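Local coordinates for putative bacterial transcription regulation protein (Staphylococcus aureus, PDB 3LUR) that probably regulates transcription by binding a small effector molecule, at residues A[97-102]-A[151-156]. Numbering follows the deposited sequence. Where two conformers were deposited one is given.
Sequences YMVFEA and EIWMPV
Trp153 meets Val99 with a face and Tyr97 with an edge. Val99 CG2 sits over the centre of the six-membered ring, a CH-pi contact 3.6 Å from the centroid, and it gets there by standing anti to its own carbonyl carbon, while CG1 (chi1 -177°) reaches toward Trp153 NE1 and the Glu151 side chain. On the Tyr97 side the indole presents its edge: Trp153 CE3 comes within 3.6 Å of Tyr97 CG, over the phenol face, and the planes stand at 74° in a T-shaped pair. Pro155 follows, its CB 3.9 Å from Tyr97 CE2. At the pyrrole side of the indole, Trp153 NE1 donates to Glu151 OE1 on the anti side of the carboxylate, a bent bond (144°), tilted out of the carboxylate plane, that helps hold the indole's rotation. Phe135 stacks on Trp153, and Gln7 and Leu9 also touch it.

Met98, Phe100, Ile152 and Met154 occupy the opposite face. In the conformer given, Phe100 CE1 lies 3.8 Å from Met154 CG, the side chains crossing at about a right angle. Selenomethionine Met98, bent at its end, brings CE to Val156 CG1, a doubtfully short approach. Reciprocal N-H to O bonds join Met98 with Met154 and Phe100 with Ile152; Phe100 N reaches Ile152 O at 2.8 Å.

This is a regular antiparallel pairing of strands 88-103 and 149-156, with Trp153, Tyr97, Val99 and Pro155 on one face and an apolar layer on the other, whose Ile152 packs on helix 108-124, in the closed antiparallel barrel of this probable effector-binding domain.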
ATOM      1  N   TYR A  97       9.172  -6.470  -7.423  1.00 10.80           N
ATOM      2  CA  TYR A  97       9.084  -5.952  -6.082  1.00 10.87           C
ATOM      3  C   TYR A  97       9.907  -6.769  -5.125  1.00 11.17           C
ATOM      4  O   TYR A  97      10.135  -7.967  -5.347  1.00 11.37           O
ATOM      5  CB  TYR A  97       7.628  -6.034  -5.557  1.00 11.04           C
ATOM      6  CG  TYR A  97       6.630  -5.128  -6.249  1.00  9.82           C
ATOM      7  CD1 TYR A  97       5.992  -5.515  -7.412  1.00 10.03           C
ATOM      8  CD2 TYR A  97       6.342  -3.891  -5.732  1.00 10.11           C
ATOM      9  CE1 TYR A  97       5.082  -4.657  -8.046  1.00  9.62           C
ATOM     10  CE2 TYR A  97       5.455  -3.053  -6.319  1.00  9.91           C
ATOM     11  CZ  TYR A  97       4.824  -3.417  -7.470  1.00  9.92           C
ATOM     12  OH  TYR A  97       3.967  -2.525  -8.009  1.00 13.17           O
HETATM   13  N   MSE A  98      10.384  -6.092  -4.074  1.00 11.46           N
HETATM   14  CA  MSE A  98      10.877  -6.766  -2.897  1.00 11.29           C
HETATM   15  C   MSE A  98       9.688  -6.733  -1.950  1.00 11.21           C
HETATM   16  O   MSE A  98       9.091  -5.670  -1.737  1.00 12.10           O
HETATM   17  CB  MSE A  98      12.070  -6.050  -2.283  1.00 11.12           C
HETATM   18  CG  MSE A  98      13.274  -6.013  -3.171  1.00 11.67           C
HETATM   19 SE   MSE A  98      14.677  -4.954  -2.292  0.75 11.09          SE
HETATM   20  CE  MSE A  98      13.772  -3.246  -2.310  1.00 15.29           C
ATOM     21  N   VAL A  99       9.306  -7.888  -1.426  1.00 10.85           N
ATOM     22  CA  VAL A  99       8.162  -7.992  -0.542  1.00 10.14           C
ATOM     23  C   VAL A  99       8.588  -8.376   0.861  1.00 10.89           C
ATOM     24  O   VAL A  99       9.178  -9.447   1.069  1.00 11.19           O
ATOM     25  CB  VAL A  99       7.138  -8.987  -1.054  1.00 10.91           C
ATOM     26  CG1 VAL A  99       5.878  -9.010  -0.106  1.00 11.32           C
ATOM     27  CG2 VAL A  99       6.748  -8.647  -2.468  1.00  9.31           C
ATOM     28  N   PHE A 100       8.389  -7.448   1.791  1.00 10.78           N
ATOM     29  CA  PHE A 100       8.781  -7.620   3.188  1.00 11.26           C
ATOM     30  C   PHE A 100       7.540  -7.925   3.992  1.00 11.68           C
ATOM     31  O   PHE A 100       6.432  -7.761   3.496  1.00 12.96           O
ATOM     32  CB  PHE A 100       9.408  -6.340   3.736  1.00 11.43           C
ATOM     33  CG  PHE A 100      10.588  -5.870   2.963  1.00 10.47           C
ATOM     34  CD1 PHE A 100      10.416  -5.127   1.823  1.00 11.90           C
ATOM     35  CD2 PHE A 100      11.879  -6.149   3.396  1.00 11.33           C
ATOM     36  CE1 PHE A 100      11.520  -4.675   1.088  1.00 11.37           C
ATOM     37  CE2 PHE A 100      12.981  -5.715   2.672  1.00 11.54           C
ATOM     38  CZ  PHE A 100      12.812  -4.980   1.532  1.00 10.70           C
ATOM     39  N   GLU A 101       7.731  -8.406   5.214  1.00 12.44           N
ATOM     40  CA  GLU A 101       6.628  -8.662   6.140  1.00 12.70           C
ATOM     41  C   GLU A 101       6.817  -7.847   7.413  1.00 12.81           C
ATOM     42  O   GLU A 101       7.932  -7.778   7.977  1.00 12.58           O
ATOM     43  CB  GLU A 101       6.508 -10.141   6.483  1.00 13.36           C
ATOM     44  CG  GLU A 101       5.928 -10.980   5.350  1.00 15.95           C
ATOM     45  CD  GLU A 101       5.660 -12.433   5.744  1.00 19.77           C
ATOM     46  OE1 GLU A 101       6.180 -12.885   6.789  1.00 21.17           O
ATOM     47  OE2 GLU A 101       4.898 -13.116   5.016  1.00 21.70           O
ATOM     48  N   ALA A 102       5.750  -7.182   7.820  1.00 12.11           N
ATOM     49  CA  ALA A 102       5.688  -6.506   9.092  1.00 11.78           C
ATOM     50  C   ALA A 102       4.806  -7.369   9.949  1.00 11.45           C
ATOM     51  O   ALA A 102       3.717  -7.719   9.546  1.00 11.65           O
ATOM     52  CB  ALA A 102       5.075  -5.131   8.942  1.00 11.57           C
ATOM     53  N   GLU A 151       2.051  -7.270   4.437  1.00 11.19           N
ATOM     54  CA  GLU A 151       3.114  -7.288   3.444  1.00 12.01           C
ATOM     55  C   GLU A 151       3.423  -5.902   2.990  1.00 11.86           C
ATOM     56  O   GLU A 151       2.529  -5.081   2.801  1.00 12.16           O
ATOM     57  CB  GLU A 151       2.749  -8.149   2.246  1.00 12.30           C
ATOM     58  CG  GLU A 151       2.656  -9.604   2.553  1.00 13.71           C
ATOM     59  CD  GLU A 151       2.366 -10.454   1.325  1.00 15.45           C
ATOM     60  OE1 GLU A 151       1.934  -9.910   0.286  1.00 11.51           O
ATOM     61  OE2 GLU A 151       2.509 -11.691   1.438  1.00 17.18           O
ATOM     62  N   ILE A 152       4.700  -5.639   2.768  1.00 11.77           N
ATOM     63  CA  ILE A 152       5.135  -4.344   2.259  1.00 11.55           C
ATOM     64  C   ILE A 152       5.828  -4.627   0.911  1.00 11.50           C
ATOM     65  O   ILE A 152       6.834  -5.350   0.849  1.00 11.99           O
ATOM     66  CB  ILE A 152       6.089  -3.622   3.233  1.00 11.67           C
ATOM     67  CG1 ILE A 152       5.308  -3.097   4.442  1.00 12.36           C
ATOM     68  CG2 ILE A 152       6.813  -2.436   2.520  1.00 10.67           C
ATOM     69  CD1 ILE A 152       6.182  -2.570   5.599  1.00 13.96           C
ATOM     70  N   TRP A 153       5.300  -4.035  -0.140  1.00 11.28           N
ATOM     71  CA  TRP A 153       5.772  -4.279  -1.500  1.00 10.86           C
ATOM     72  C   TRP A 153       6.467  -3.044  -2.002  1.00 10.97           C
ATOM     73  O   TRP A 153       5.822  -2.022  -2.235  1.00 11.31           O
ATOM     74  CB  TRP A 153       4.584  -4.578  -2.399  1.00 10.53           C
ATOM     75  CG  TRP A 153       3.905  -5.866  -2.168  1.00 10.86           C
ATOM     76  CD1 TRP A 153       3.216  -6.257  -1.054  1.00 10.63           C
ATOM     77  CD2 TRP A 153       3.759  -6.921  -3.119  1.00  9.56           C
ATOM     78  NE1 TRP A 153       2.699  -7.519  -1.234  1.00 11.12           N
ATOM     79  CE2 TRP A 153       2.998  -7.942  -2.502  1.00 11.34           C
ATOM     80  CE3 TRP A 153       4.208  -7.107  -4.418  1.00 10.64           C
ATOM     81  CZ2 TRP A 153       2.692  -9.151  -3.153  1.00 11.31           C
ATOM     82  CZ3 TRP A 153       3.885  -8.294  -5.077  1.00  9.85           C
ATOM     83  CH2 TRP A 153       3.129  -9.299  -4.435  1.00 11.18           C
HETATM   84  N   MSE A 154       7.762  -3.173  -2.252  1.00 10.63           N
HETATM   85  CA  MSE A 154       8.593  -2.071  -2.696  0.75 10.42           C
HETATM   86  C   MSE A 154       9.094  -2.375  -4.108  1.00 10.52           C
HETATM   87  O   MSE A 154       9.754  -3.397  -4.329  1.00 10.59           O
HETATM   88  CB  MSE A 154       9.813  -1.917  -1.775  0.75  9.81           C
HETATM   89  CG  MSE A 154       9.475  -1.824  -0.342  0.75  9.25           C
HETATM   90 SE   MSE A 154       8.393  -0.240   0.090  0.56  8.18          SE
HETATM   91  CE  MSE A 154       9.582   1.153  -0.391  0.75  8.46           C
ATOM     92  N   PRO A 155       8.805  -1.478  -5.061  1.00 10.64           N
ATOM     93  CA  PRO A 155       9.184  -1.714  -6.459  1.00 10.36           C
ATOM     94  C   PRO A 155      10.676  -1.600  -6.725  1.00 10.67           C
ATOM     95  O   PRO A 155      11.367  -0.745  -6.138  1.00 10.10           O
ATOM     96  CB  PRO A 155       8.413  -0.638  -7.203  1.00 10.50           C
ATOM     97  CG  PRO A 155       8.271   0.439  -6.248  1.00 10.94           C
ATOM     98  CD  PRO A 155       8.098  -0.194  -4.911  1.00 10.90           C
ATOM     99  N   VAL A 156      11.190  -2.504  -7.543  1.00 10.35           N
ATOM    100  CA  VAL A 156      12.606  -2.495  -7.867  1.00 10.99           C
ATOM    101  C   VAL A 156      12.776  -2.685  -9.350  1.00 11.46           C
ATOM    102  O   VAL A 156      11.847  -3.133 -10.060  1.00 10.69           O
ATOM    103  CB  VAL A 156      13.380  -3.587  -7.115  1.00 11.01           C
ATOM    104  CG1 VAL A 156      13.365  -3.317  -5.599  1.00 11.45           C
ATOM    105  CG2 VAL A 156      12.801  -4.962  -7.391  1.00 10.07           C
TER